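Side-chain contacts in ABC transporter periplasmic-binding protein YtfQ (Mycobacterium smegmatis, PDB 6HB0), which probably binds L-arabinofuranose-type sugars outside the cell membrane and hands them to an ABC transporter for import: residues S66-F71 with Q94-A99; G88-L93 with T115-T120; P102-D107 with K276-G281; Q135-Q140 with T167-G172; M272-K277 with E282-R287. One frame throughout, in Å; residues are numbered along the deposited sequence.

Contact 1. Residues S66-F71 with Q94-A99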
# COMPACT_ATOMS: atom_id res chain seq x y z
N SER A 66 17.45 3.77 19.15
CA SER A 66 18.89 4.11 19.15
C SER A 66 19.29 4.90 17.90
O SER A 66 20.01 5.87 17.99
CB SER A 66 19.76 2.85 19.24
OG SER A 66 19.49 2.21 20.47
N ALA A 67 18.81 4.47 16.74
CA ALA A 67 19.13 5.20 15.51
C ALA A 67 18.63 6.66 15.63
O ALA A 67 19.35 7.60 15.30
CB ALA A 67 18.57 4.46 14.31
N ILE A 68 17.43 6.85 16.16
CA ILE A 68 16.91 8.21 16.32
C ILE A 68 17.79 9.04 17.25
O ILE A 68 18.10 10.20 16.96
CB ILE A 68 15.45 8.18 16.75
CG1 ILE A 68 14.60 7.65 15.58
CG2 ILE A 68 14.94 9.54 17.17
CD1 ILE A 68 13.22 7.17 16.03
N ARG A 69 18.20 8.45 18.37
CA ARG A 69 19.07 9.14 19.30
C ARG A 69 20.41 9.50 18.68
O ARG A 69 20.92 10.58 18.92
CB ARG A 69 19.33 8.28 20.54
CG ARG A 69 18.08 8.11 21.36
CD ARG A 69 18.31 7.35 22.63
NE ARG A 69 17.13 7.61 23.46
CZ ARG A 69 16.56 6.71 24.23
NH1 ARG A 69 17.03 5.48 24.29
NH2 ARG A 69 15.49 7.05 24.93
N SER A 70 20.95 8.59 17.88
CA SER A 70 22.21 8.87 17.20
C SER A 70 22.04 10.00 16.18
O SER A 70 22.92 10.89 16.06
CB SER A 70 22.76 7.61 16.59
OG SER A 70 23.72 7.92 15.62
N PHE A 71 20.91 10.05 15.48
CA PHE A 71 20.67 11.20 14.61
C PHE A 71 20.61 12.50 15.38
O PHE A 71 21.07 13.54 14.86
CB PHE A 71 19.36 11.08 13.79
CG PHE A 71 19.36 9.97 12.80
CD1 PHE A 71 20.49 9.66 12.06
CD2 PHE A 71 18.18 9.28 12.53
CE1 PHE A 71 20.48 8.63 11.13
CE2 PHE A 71 18.17 8.27 11.59
CZ PHE A 71 19.32 7.94 10.88
N GLN A 94 9.99 13.10 22.42
CA GLN A 94 10.28 14.23 23.29
C GLN A 94 11.71 14.66 23.18
O GLN A 94 11.97 15.88 23.18
CB GLN A 94 9.93 13.98 24.76
CG GLN A 94 8.42 13.96 24.99
CD GLN A 94 7.75 15.32 24.75
OE1 GLN A 94 8.31 16.35 25.06
NE2 GLN A 94 6.53 15.29 24.24
N GLU A 95 12.61 13.70 23.05
CA GLU A 95 14.03 14.00 22.84
C GLU A 95 14.29 14.71 21.50
O GLU A 95 15.16 15.61 21.41
CB GLU A 95 14.91 12.76 22.97
CG GLU A 95 14.91 12.15 24.37
CD GLU A 95 15.39 10.69 24.44
OE1 GLU A 95 16.24 10.28 23.62
OE2 GLU A 95 14.95 9.95 25.35
N THR A 96 13.55 14.33 20.45
CA THR A 96 13.72 15.05 19.19
C THR A 96 13.16 16.46 19.32
O THR A 96 13.75 17.43 18.84
CB THR A 96 13.11 14.32 17.98
OG1 THR A 96 11.74 14.01 18.25
CG2 THR A 96 13.84 13.05 17.76
N LYS A 97 12.02 16.59 19.94
CA LYS A 97 11.39 17.87 20.07
C LYS A 97 12.30 18.78 20.91
O LYS A 97 12.55 19.92 20.53
CB LYS A 97 10.03 17.71 20.68
CG LYS A 97 9.35 18.97 21.16
CD LYS A 97 7.98 18.58 21.71
CE LYS A 97 6.87 19.53 21.36
NZ LYS A 97 6.98 20.71 22.27
N ASN A 98 12.86 18.26 22.00
CA ASN A 98 13.78 19.04 22.84
C ASN A 98 15.05 19.45 22.07
O ASN A 98 15.61 20.50 22.34
CB ASN A 98 14.24 18.29 24.08
CG ASN A 98 13.14 18.05 25.07
OD1 ASN A 98 12.09 18.69 25.06
ND2 ASN A 98 13.37 17.11 25.96
N ALA A 99 15.51 18.61 21.14
CA ALA A 99 16.66 18.99 20.30
C ALA A 99 16.28 19.88 19.10
O ALA A 99 17.15 20.23 18.33
CB ALA A 99 17.39 17.77 19.81
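Between segments 66-71 and 94-99, of helices 61-73 and 90-98, the CA atoms come nearest at R69 and E95, 7.8 Å apart. On the outer side of this interface R69 grips the E95 carboxylate side-on, using NE and one terminal nitrogen, each on its own oxygen. R69 NE donates to E95 OE1 at 2.8 Å in a nearly straight bond (170°), and R69 NH2 reaches E95 OE2 at 3.0 Å. Both oxygens accept through their syn lone pairs, and the guanidinium and carboxylate planes differ by only 12°, the geometry of a bidentate salt bridge. Two bonds at once fix the rotation of both flat groups. R69 gets there by running extended from CG to NE.

The two helices are successive connections in a Rossmann-like lobe, linking strand 51-56 to 78-81 and then 78-81 to 103-106. Deeper in, toward that sheet, the methyls I68 CG2 and T96 CG2 touch at 3.7 Å. T96 can offer a methyl here because its OG1 is turned back to its own helix (chi1 54°), where it bonds to the carbonyl oxygen of L93. I68 also rests on F81, and T96 on I79, both of strand 78-81.

Contact 2. Residues G88-L93 with T115-T120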
# COMPACT_ATOMS: atom_id res chain seq x y z
N GLY A 88 4.93 3.50 21.69
CA GLY A 88 6.12 3.56 22.48
C GLY A 88 7.18 4.52 21.97
O GLY A 88 8.35 4.43 22.34
N TRP A 89 6.76 5.48 21.16
CA TRP A 89 7.67 6.47 20.64
C TRP A 89 7.70 7.78 21.40
O TRP A 89 8.54 8.63 21.10
CB TRP A 89 7.33 6.77 19.17
CG TRP A 89 7.30 5.57 18.35
CD1 TRP A 89 6.20 4.88 17.91
CD2 TRP A 89 8.43 4.84 17.91
NE1 TRP A 89 6.60 3.77 17.21
CE2 TRP A 89 7.96 3.72 17.20
CE3 TRP A 89 9.81 5.04 18.01
CZ2 TRP A 89 8.80 2.84 16.59
CZ3 TRP A 89 10.65 4.12 17.43
CH2 TRP A 89 10.14 3.07 16.72
N ASP A 90 6.79 7.99 22.34
CA ASP A 90 6.62 9.34 22.88
C ASP A 90 7.87 9.87 23.56
O ASP A 90 8.18 11.05 23.42
CB ASP A 90 5.43 9.43 23.84
CG ASP A 90 4.11 9.45 23.14
OD1 ASP A 90 4.07 9.42 21.88
OD2 ASP A 90 3.08 9.45 23.86
N ALA A 91 8.60 9.01 24.26
CA ALA A 91 9.81 9.41 24.95
C ALA A 91 10.90 9.86 23.97
O ALA A 91 11.44 10.96 24.11
CB ALA A 91 10.36 8.28 25.79
N VAL A 92 11.23 9.02 23.00
CA VAL A 92 12.24 9.46 22.05
C VAL A 92 11.81 10.68 21.20
O VAL A 92 12.62 11.55 20.82
CB VAL A 92 12.74 8.29 21.21
CG1 VAL A 92 11.79 7.91 20.09
CG2 VAL A 92 14.08 8.64 20.58
N LEU A 93 10.52 10.78 20.93
CA LEU A 93 9.96 11.95 20.25
C LEU A 93 10.03 13.22 21.10
O LEU A 93 10.14 14.31 20.56
CB LEU A 93 8.54 11.67 19.81
CG LEU A 93 8.43 10.63 18.65
CD1 LEU A 93 7.00 10.39 18.24
CD2 LEU A 93 9.25 10.97 17.45
N THR A 115 1.15 15.71 22.28
CA THR A 115 0.71 16.60 21.21
C THR A 115 1.93 17.07 20.42
O THR A 115 3.00 17.38 20.99
CB THR A 115 -0.08 17.81 21.75
OG1 THR A 115 0.65 18.39 22.84
CG2 THR A 115 -1.46 17.40 22.23
N ASP A 116 1.78 17.12 19.10
CA ASP A 116 2.79 17.73 18.22
C ASP A 116 4.18 17.10 18.49
O ASP A 116 5.20 17.80 18.74
CB ASP A 116 2.83 19.25 18.40
CG ASP A 116 1.50 19.95 17.99
OD1 ASP A 116 0.65 19.38 17.24
OD2 ASP A 116 1.31 21.11 18.44
N VAL A 117 4.22 15.78 18.49
CA VAL A 117 5.54 15.09 18.58
C VAL A 117 6.09 14.68 17.21
O VAL A 117 7.26 14.22 17.08
CB VAL A 117 5.53 13.92 19.61
CG1 VAL A 117 5.75 14.47 21.01
CG2 VAL A 117 4.26 13.12 19.51
N TYR A 118 5.27 14.82 16.17
CA TYR A 118 5.80 14.69 14.81
C TYR A 118 5.05 15.67 13.93
O TYR A 118 3.99 16.12 14.28
CB TYR A 118 5.70 13.23 14.29
CG TYR A 118 4.29 12.73 14.18
CD1 TYR A 118 3.63 12.10 15.27
CD2 TYR A 118 3.61 12.89 13.00
CE1 TYR A 118 2.31 11.65 15.13
CE2 TYR A 118 2.31 12.44 12.85
CZ TYR A 118 1.66 11.83 13.91
OH TYR A 118 0.36 11.43 13.66
N LYS A 119 5.62 15.98 12.79
CA LYS A 119 5.05 17.01 11.92
C LYS A 119 4.03 16.41 10.98
O LYS A 119 3.00 16.97 10.74
CB LYS A 119 6.17 17.64 11.08
CG LYS A 119 7.16 18.48 11.85
CD LYS A 119 6.52 19.46 12.80
CE LYS A 119 7.51 20.53 13.21
NZ LYS A 119 6.99 21.36 14.32
N THR A 120 4.34 15.25 10.43
CA THR A 120 3.46 14.65 9.46
C THR A 120 3.71 13.18 9.30
O THR A 120 4.77 12.66 9.66
CB THR A 120 3.49 15.38 8.05
OG1 THR A 120 2.33 14.99 7.32
CG2 THR A 120 4.69 15.06 7.22
O HOH W 1 9.57 15.10 18.03
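Helix 90-98 is packed through L93 against V117, in the loop that carries the chain from strand 103-106 to strand 120-122. The CA atoms of this pair are 5.7 Å apart, the nearest between the segments, and the side chains cross at about a right angle. Contact begins close to the backbone: L93 CB lies 3.8 Å from V117 CB. Further out, L93 CD1 lies 4.1 Å from V117 CG2, while L93 CD2 approaches the carbonyl oxygen V117 O at 3.8 Å. V117 meets the leucine with both methyls: CG1 (chi1 -83°) faces L93 CB, while CG2, between the backbone N and the carbonyl carbon, faces L93 CD1. L93 also touches V103 of strand 103-106, and Y118 of the loop touches the same residue, so helix and loop both pack on the parallel sheet of this Rossmann-like lobe.

One water joins the two backbones, donating to L93 O at 2.7 Å and to V117 O at 2.6 Å.

At the outer end D90 OD1 comes only within 4.4 Å of V117 CG2. The D90 carboxylate is held by T112 OG1 on OD1 and the Q113 backbone N on OD2. These bonds place it about 4 Å from the D114 side chain, and D90 and D114 are both zinc-binding residues in crystals of this protein.

Contact 3. Residues P102-D107 with K276-G281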
# COMPACT_ATOMS: atom_id res chain seq x y z
N PRO A 102 12.70 18.45 13.67
CA PRO A 102 11.37 17.96 13.23
C PRO A 102 11.41 16.52 12.81
O PRO A 102 12.42 16.04 12.32
CB PRO A 102 11.07 18.81 11.98
CG PRO A 102 12.12 19.88 11.93
CD PRO A 102 13.29 19.44 12.73
N VAL A 103 10.28 15.85 12.97
CA VAL A 103 10.12 14.45 12.64
C VAL A 103 9.00 14.19 11.65
O VAL A 103 7.92 14.69 11.79
CB VAL A 103 9.79 13.68 13.90
CG1 VAL A 103 9.46 12.20 13.56
CG2 VAL A 103 11.03 13.77 14.82
N ILE A 104 9.28 13.33 10.68
CA ILE A 104 8.31 12.90 9.71
C ILE A 104 8.19 11.39 9.83
O ILE A 104 9.20 10.67 9.79
CB ILE A 104 8.80 13.21 8.28
CG1 ILE A 104 9.00 14.72 8.13
CG2 ILE A 104 7.83 12.70 7.24
CD1 ILE A 104 9.42 15.08 6.74
N LEU A 105 6.95 10.92 9.95
CA LEU A 105 6.67 9.46 9.95
C LEU A 105 6.30 8.95 8.59
O LEU A 105 5.52 9.60 7.88
CB LEU A 105 5.50 9.18 10.87
CG LEU A 105 5.72 9.60 12.31
CD1 LEU A 105 4.50 9.35 13.15
CD2 LEU A 105 6.94 8.92 12.89
N THR A 106 6.82 7.78 8.23
CA THR A 106 6.47 7.18 6.98
C THR A 106 5.92 5.77 7.17
O THR A 106 6.29 5.02 8.10
CB THR A 106 7.67 7.10 6.02
OG1 THR A 106 8.64 6.21 6.55
CG2 THR A 106 8.35 8.44 5.86
N ASP A 107 5.03 5.40 6.27
CA ASP A 107 4.56 4.01 6.07
C ASP A 107 3.55 3.52 7.14
O ASP A 107 2.51 2.96 6.78
CB ASP A 107 5.71 2.98 5.93
CG ASP A 107 6.82 3.41 4.92
OD1 ASP A 107 6.50 3.65 3.69
OD2 ASP A 107 8.02 3.47 5.36
N LYS A 276 12.36 19.54 3.53
CA LYS A 276 12.74 20.95 3.30
C LYS A 276 11.77 21.92 3.98
O LYS A 276 12.21 22.87 4.62
CB LYS A 276 12.84 21.22 1.81
CG LYS A 276 14.03 20.56 1.21
CD LYS A 276 14.06 20.75 -0.30
CE LYS A 276 15.30 20.07 -0.86
NZ LYS A 276 15.23 19.97 -2.34
N LYS A 277 10.47 21.66 3.88
CA LYS A 277 9.49 22.53 4.49
C LYS A 277 9.63 22.56 6.00
O LYS A 277 9.67 23.64 6.60
CB LYS A 277 8.08 22.12 4.11
CG LYS A 277 7.78 22.41 2.66
CD LYS A 277 6.36 22.01 2.32
CE LYS A 277 6.03 22.42 0.89
NZ LYS A 277 4.70 21.83 0.63
N VAL A 278 9.72 21.38 6.62
CA VAL A 278 9.75 21.37 8.08
C VAL A 278 11.10 21.93 8.60
O VAL A 278 11.13 22.56 9.64
CB VAL A 278 9.40 19.99 8.70
CG1 VAL A 278 8.00 19.60 8.30
CG2 VAL A 278 10.41 18.93 8.33
N ALA A 279 12.19 21.75 7.88
CA ALA A 279 13.46 22.31 8.30
C ALA A 279 13.41 23.86 8.26
O ALA A 279 14.03 24.53 9.07
CB ALA A 279 14.59 21.81 7.42
N ALA A 280 12.65 24.40 7.34
CA ALA A 280 12.46 25.83 7.23
C ALA A 280 11.39 26.38 8.17
O ALA A 280 11.18 27.59 8.19
CB ALA A 280 12.13 26.20 5.77
N GLY A 281 10.71 25.54 8.96
CA GLY A 281 9.66 26.00 9.85
C GLY A 281 8.36 26.26 9.12
O GLY A 281 7.47 26.90 9.65
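Apolar contacts carry this meeting of P102 and V278, whose CA atoms are 6.4 Å apart. The proline ring presents its CB to the V278 methyl CG2 at 3.7 Å. From the strand itself, I104 reaches the same methyl more loosely, its CD1 lying 4.3 Å from V278 CG2. One branch of the valine thus serves both partners: CG2 stands between the valine's own N and carbonyl carbon, while CG1 (chi1 -61°) is anti to the carbonyl carbon and directed toward V284.

A contact of another kind is made by P102 CG, which lies 3.7 Å from the carbonyl oxygen V278 O. That oxygen is not idle: it accepts the backbone N of G281 at 3.1 Å. G281 has positive phi and ends the helix in a Schellman motif, so the proline packs against the C-terminal end of the helix.

In the fold, helix 269-279 lies on one face of the parallel sheet of the first lobe, and strand 103-106 runs inside that sheet between strands 78-81 and 120-122. I104 points to this helix; its neighbour V103 points away, to L93 and T96 of helix 90-98. The sheet is therefore sandwiched between helical layers, as in other type I periplasmic binding proteins.

No hydrogen bond crosses between the segments; a side-chain bond within one of them lies at the far end of the strand. T106 OG1 donates to D107 OD2 at 3.1 Å, arriving from above the carboxylate plane (68° out of it). S82 OG also binds D107 OD2, and the backbone N of A36 binds D107 OD1.

Contact 4. Residues Q135-Q140 with T167-G172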
# COMPACT_ATOMS: atom_id res chain seq x y z
N GLN A 135 -16.40 0.08 -4.65
CA GLN A 135 -17.08 1.07 -5.43
C GLN A 135 -17.07 0.70 -6.91
O GLN A 135 -18.02 1.00 -7.63
CB GLN A 135 -16.44 2.44 -5.16
CG GLN A 135 -17.09 3.60 -5.89
CD GLN A 135 -18.55 3.75 -5.50
OE1 GLN A 135 -18.86 3.91 -4.30
NE2 GLN A 135 -19.45 3.67 -6.49
N TRP A 136 -16.03 0.05 -7.38
CA TRP A 136 -15.99 -0.42 -8.75
C TRP A 136 -17.03 -1.49 -8.94
O TRP A 136 -17.69 -1.50 -9.97
CB TRP A 136 -14.63 -0.97 -9.13
CG TRP A 136 -14.56 -1.58 -10.47
CD1 TRP A 136 -14.24 -0.95 -11.64
CD2 TRP A 136 -14.80 -2.95 -10.80
NE1 TRP A 136 -14.27 -1.86 -12.67
CE2 TRP A 136 -14.61 -3.09 -12.17
CE3 TRP A 136 -15.15 -4.08 -10.04
CZ2 TRP A 136 -14.78 -4.30 -12.83
CZ3 TRP A 136 -15.35 -5.30 -10.71
CH2 TRP A 136 -15.14 -5.38 -12.09
N VAL A 137 -17.17 -2.40 -7.99
CA VAL A 137 -18.21 -3.42 -8.08
C VAL A 137 -19.59 -2.74 -8.15
O VAL A 137 -20.39 -3.09 -9.00
CB VAL A 137 -18.18 -4.43 -6.94
CG1 VAL A 137 -19.33 -5.40 -7.06
CG2 VAL A 137 -16.84 -5.15 -6.90
N ALA A 138 -19.84 -1.80 -7.27
CA ALA A 138 -21.11 -1.09 -7.27
C ALA A 138 -21.38 -0.42 -8.59
O ALA A 138 -22.51 -0.54 -9.11
CB ALA A 138 -21.19 -0.10 -6.15
N ASP A 139 -20.37 0.24 -9.15
CA ASP A 139 -20.50 0.89 -10.45
C ASP A 139 -20.78 -0.10 -11.57
O ASP A 139 -21.66 0.14 -12.38
CB ASP A 139 -19.25 1.71 -10.82
CG ASP A 139 -19.06 2.94 -9.94
OD1 ASP A 139 -20.00 3.26 -9.17
OD2 ASP A 139 -17.95 3.56 -10.01
N GLN A 140 -20.05 -1.21 -11.62
CA GLN A 140 -20.20 -2.14 -12.73
C GLN A 140 -21.52 -2.87 -12.71
O GLN A 140 -22.02 -3.25 -13.74
CB GLN A 140 -19.10 -3.17 -12.77
CG GLN A 140 -17.72 -2.60 -13.04
CD GLN A 140 -17.60 -1.88 -14.38
OE1 GLN A 140 -17.28 -0.69 -14.44
NE2 GLN A 140 -17.89 -2.58 -15.43
N THR A 167 -12.99 -3.68 5.74
CA THR A 167 -13.80 -2.54 6.17
C THR A 167 -14.11 -1.66 4.99
O THR A 167 -15.26 -1.32 4.75
CB THR A 167 -13.05 -1.76 7.25
OG1 THR A 167 -12.93 -2.62 8.38
CG2 THR A 167 -13.78 -0.48 7.63
N GLY A 168 -13.09 -1.36 4.20
CA GLY A 168 -13.27 -0.51 3.04
C GLY A 168 -14.16 -1.08 2.00
O GLY A 168 -15.00 -0.40 1.45
N PHE A 169 -13.97 -2.35 1.67
CA PHE A 169 -14.80 -2.96 0.66
C PHE A 169 -16.31 -2.91 1.05
O PHE A 169 -17.17 -2.65 0.20
CB PHE A 169 -14.34 -4.38 0.36
CG PHE A 169 -15.02 -5.01 -0.81
CD1 PHE A 169 -14.60 -4.77 -2.09
CD2 PHE A 169 -16.06 -5.91 -0.60
CE1 PHE A 169 -15.23 -5.35 -3.17
CE2 PHE A 169 -16.72 -6.48 -1.69
CZ PHE A 169 -16.28 -6.23 -2.97
N ALA A 170 -16.59 -3.14 2.32
CA ALA A 170 -17.95 -3.13 2.84
C ALA A 170 -18.57 -1.74 2.66
O ALA A 170 -19.70 -1.60 2.20
CB ALA A 170 -17.97 -3.56 4.31
N GLU A 171 -17.79 -0.71 2.97
CA GLU A 171 -18.17 0.65 2.68
C GLU A 171 -18.42 0.90 1.18
O GLU A 171 -19.39 1.55 0.82
CB GLU A 171 -17.10 1.64 3.13
CG GLU A 171 -16.77 1.68 4.61
CD GLU A 171 -15.59 2.60 4.94
OE1 GLU A 171 -14.92 3.20 4.02
OE2 GLU A 171 -15.34 2.77 6.16
N GLY A 172 -17.56 0.40 0.31
CA GLY A 172 -17.70 0.67 -1.11
C GLY A 172 -18.93 0.04 -1.78
O GLY A 172 -19.43 0.57 -2.75
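The phenyl ring of F169 receives V137 at its edge: the methyl V137 CG2 lies near the ring plane, 4.1 Å from F169 CE1, and the two side chains cross at about a right angle. The same ring stacks with F212. V137 places this methyl beside its own backbone N, CG1 being the branch anti to N (chi1 177°). A second flat group, the Q135 amide, folds over its own helix, where Q135 NE2 donates to D139 OD1 at 2.8 Å. The acceptor lies in the amide plane; the donor stands above the carboxylate plane, 42° out of it.

At Q135 and G172 the backbones touch. Their CA atoms are 4.4 Å apart, an approach that the absence of a side chain on G172 permits. Q135 CA makes a CA-H...O contact to G172 O at 3.6 Å, and A138 CB lies 3.9 Å from that oxygen.

The segment axes approach to 9.0 Å and run nearly parallel, 24° apart. V137 and F169 both rest on I150, with L179 and I181 alongside. Such neighbouring, nearly parallel helices, laid over strands 148-154 and 179-186, are characteristic of the Rossmann-like second lobe of a type I periplasmic binding protein.

Contact 5. Residues M272-K277 with E282-R287; sequences MDLAKK and EPVPER
K277 and E282 lie across each other with both chains stretched out. In K277, CG is anti to the carbonyl carbon (chi1 -71°) and everything beyond is extended; in E282, CG is anti to the backbone N (chi1 178°) and the chain is again straight. The result is that the carboxylate lies over the lysine's methylenes instead of meeting its ammonium: E282 OE1 is 3.3 Å from K277 CG, and E282 OE2 is 3.6 Å from K277 CD. K277 NZ stays 4.1 Å from E282 OE2, beyond a salt bridge, though the opposite charges probably still attract. The same nitrogen makes a long, weak ion pair with D273 OD2, at 3.5 Å, one turn back along the helix. K277 NZ is thus placed between two acidic groups, which would be expected to favour its charged form.

The backbone explains why these two residues are neighbours. E282 N donates to K277 O at 2.9 Å, with an N-H...O angle of 152°, and this is the long, six-to-one bond of the Schellman motif that closes helix 269-279 at G281. From there the chain turns back beside the helix and heads for strand 287-288, an outer strand of the first lobe's parallel sheet.

On that return path V284 points inward. Its CG1 touches K277 CB at 3.9 Å and, more loosely, L274 CD2 at 4.2 Å, two residues one helical turn apart. L274 extends further into the lobe, to T120 and I122, while V284 also packs on K119.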
# COMPACT_ATOMS: atom_id res chain seq x y z
N MET A 272 11.18 14.27 0.62
CA MET A 272 12.28 15.26 0.51
C MET A 272 11.71 16.68 0.53
O MET A 272 12.24 17.55 1.18
CB MET A 272 13.12 15.04 -0.74
CG MET A 272 13.72 13.66 -0.80
SD MET A 272 14.68 13.22 0.67
CE MET A 272 14.36 11.46 0.73
N ASP A 273 10.62 16.89 -0.18
CA ASP A 273 9.96 18.18 -0.17
C ASP A 273 9.43 18.58 1.21
O ASP A 273 9.62 19.72 1.67
CB ASP A 273 8.83 18.18 -1.18
CG ASP A 273 8.09 19.48 -1.18
OD1 ASP A 273 8.74 20.52 -1.48
OD2 ASP A 273 6.89 19.48 -0.83
N LEU A 274 8.79 17.66 1.91
CA LEU A 274 8.38 17.88 3.28
C LEU A 274 9.55 18.12 4.22
O LEU A 274 9.45 18.93 5.13
CB LEU A 274 7.55 16.71 3.82
CG LEU A 274 6.21 16.65 3.13
CD1 LEU A 274 5.64 15.23 3.20
CD2 LEU A 274 5.25 17.67 3.70
N ALA A 275 10.63 17.39 4.05
CA ALA A 275 11.80 17.60 4.88
C ALA A 275 12.31 19.05 4.76
O ALA A 275 12.59 19.73 5.75
CB ALA A 275 12.88 16.62 4.53
N LYS A 276 12.36 19.54 3.53
CA LYS A 276 12.74 20.95 3.30
C LYS A 276 11.77 21.92 3.98
O LYS A 276 12.21 22.87 4.62
CB LYS A 276 12.84 21.22 1.81
CG LYS A 276 14.03 20.56 1.21
CD LYS A 276 14.06 20.75 -0.30
CE LYS A 276 15.30 20.07 -0.86
NZ LYS A 276 15.23 19.97 -2.34
N LYS A 277 10.47 21.66 3.88
CA LYS A 277 9.49 22.53 4.49
C LYS A 277 9.63 22.56 6.00
O LYS A 277 9.67 23.64 6.60
CB LYS A 277 8.08 22.12 4.11
CG LYS A 277 7.78 22.41 2.66
CD LYS A 277 6.36 22.01 2.32
CE LYS A 277 6.03 22.42 0.89
NZ LYS A 277 4.70 21.83 0.63
N GLU A 282 8.20 25.74 7.91
CA GLU A 282 6.91 25.92 7.22
C GLU A 282 5.92 24.93 7.81
O GLU A 282 6.25 23.78 7.88
CB GLU A 282 7.05 25.71 5.72
CG GLU A 282 5.72 25.85 5.00
CD GLU A 282 5.82 25.52 3.53
OE1 GLU A 282 6.94 25.62 2.96
OE2 GLU A 282 4.77 25.16 2.96
N PRO A 283 4.71 25.40 8.22
CA PRO A 283 3.72 24.49 8.76
C PRO A 283 3.29 23.51 7.70
O PRO A 283 3.19 23.89 6.54
CB PRO A 283 2.56 25.40 9.19
CG PRO A 283 3.22 26.73 9.42
CD PRO A 283 4.27 26.81 8.35
N VAL A 284 3.09 22.26 8.09
CA VAL A 284 2.63 21.25 7.14
C VAL A 284 1.44 20.51 7.72
O VAL A 284 1.27 20.48 8.94
CB VAL A 284 3.76 20.26 6.79
CG1 VAL A 284 4.94 21.00 6.20
CG2 VAL A 284 4.24 19.52 8.03
N PRO A 285 0.61 19.91 6.86
CA PRO A 285 -0.50 19.08 7.33
C PRO A 285 0.01 17.83 8.03
O PRO A 285 1.09 17.33 7.69
CB PRO A 285 -1.25 18.69 6.05
CG PRO A 285 -0.37 19.05 4.91
CD PRO A 285 0.76 19.87 5.39
N GLU A 286 -0.78 17.35 9.00
CA GLU A 286 -0.40 16.22 9.84
C GLU A 286 -0.41 14.91 9.07
O GLU A 286 0.21 13.95 9.49
CB GLU A 286 -1.27 16.15 11.10
CG GLU A 286 -0.79 17.12 12.17
CD GLU A 286 -1.76 17.32 13.34
OE1 GLU A 286 -2.98 17.12 13.14
OE2 GLU A 286 -1.31 17.70 14.45
N ARG A 287 -1.07 14.90 7.92
CA ARG A 287 -1.07 13.76 7.04
C ARG A 287 -0.87 14.23 5.60
O ARG A 287 -1.40 15.28 5.21
CB ARG A 287 -2.40 13.02 7.16
CG ARG A 287 -2.45 11.78 6.32
CD ARG A 287 -3.58 10.85 6.67
NE ARG A 287 -3.75 9.97 5.51
CZ ARG A 287 -4.91 9.68 4.88
NH1 ARG A 287 -6.06 10.14 5.35
NH2 ARG A 287 -4.90 8.88 3.80

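In the fold
Contacts 1, 2, 3 and 5 belong to one lobe; contact 4 belongs to the other, its centre 43 Å from that of contact 1. Contacts 1 and 2 share helix 90-98, their centres 10 Å apart. The sheet ties contact 2 to contact 3: K119 N lies 2.8 Å from V103 O, and T120 O lies 2.8 Å from L105 N. Contacts 3 and 5 are nearly one patch, with centres 5 Å apart on helix 269-279, where V278 CG1 meets V284 CG2. Sugar binding in this family takes place in the cleft between the lobes. The zinc-binding residue D90 lies within contact 2, whereas contacts 3 and 5 are away from the metal sites.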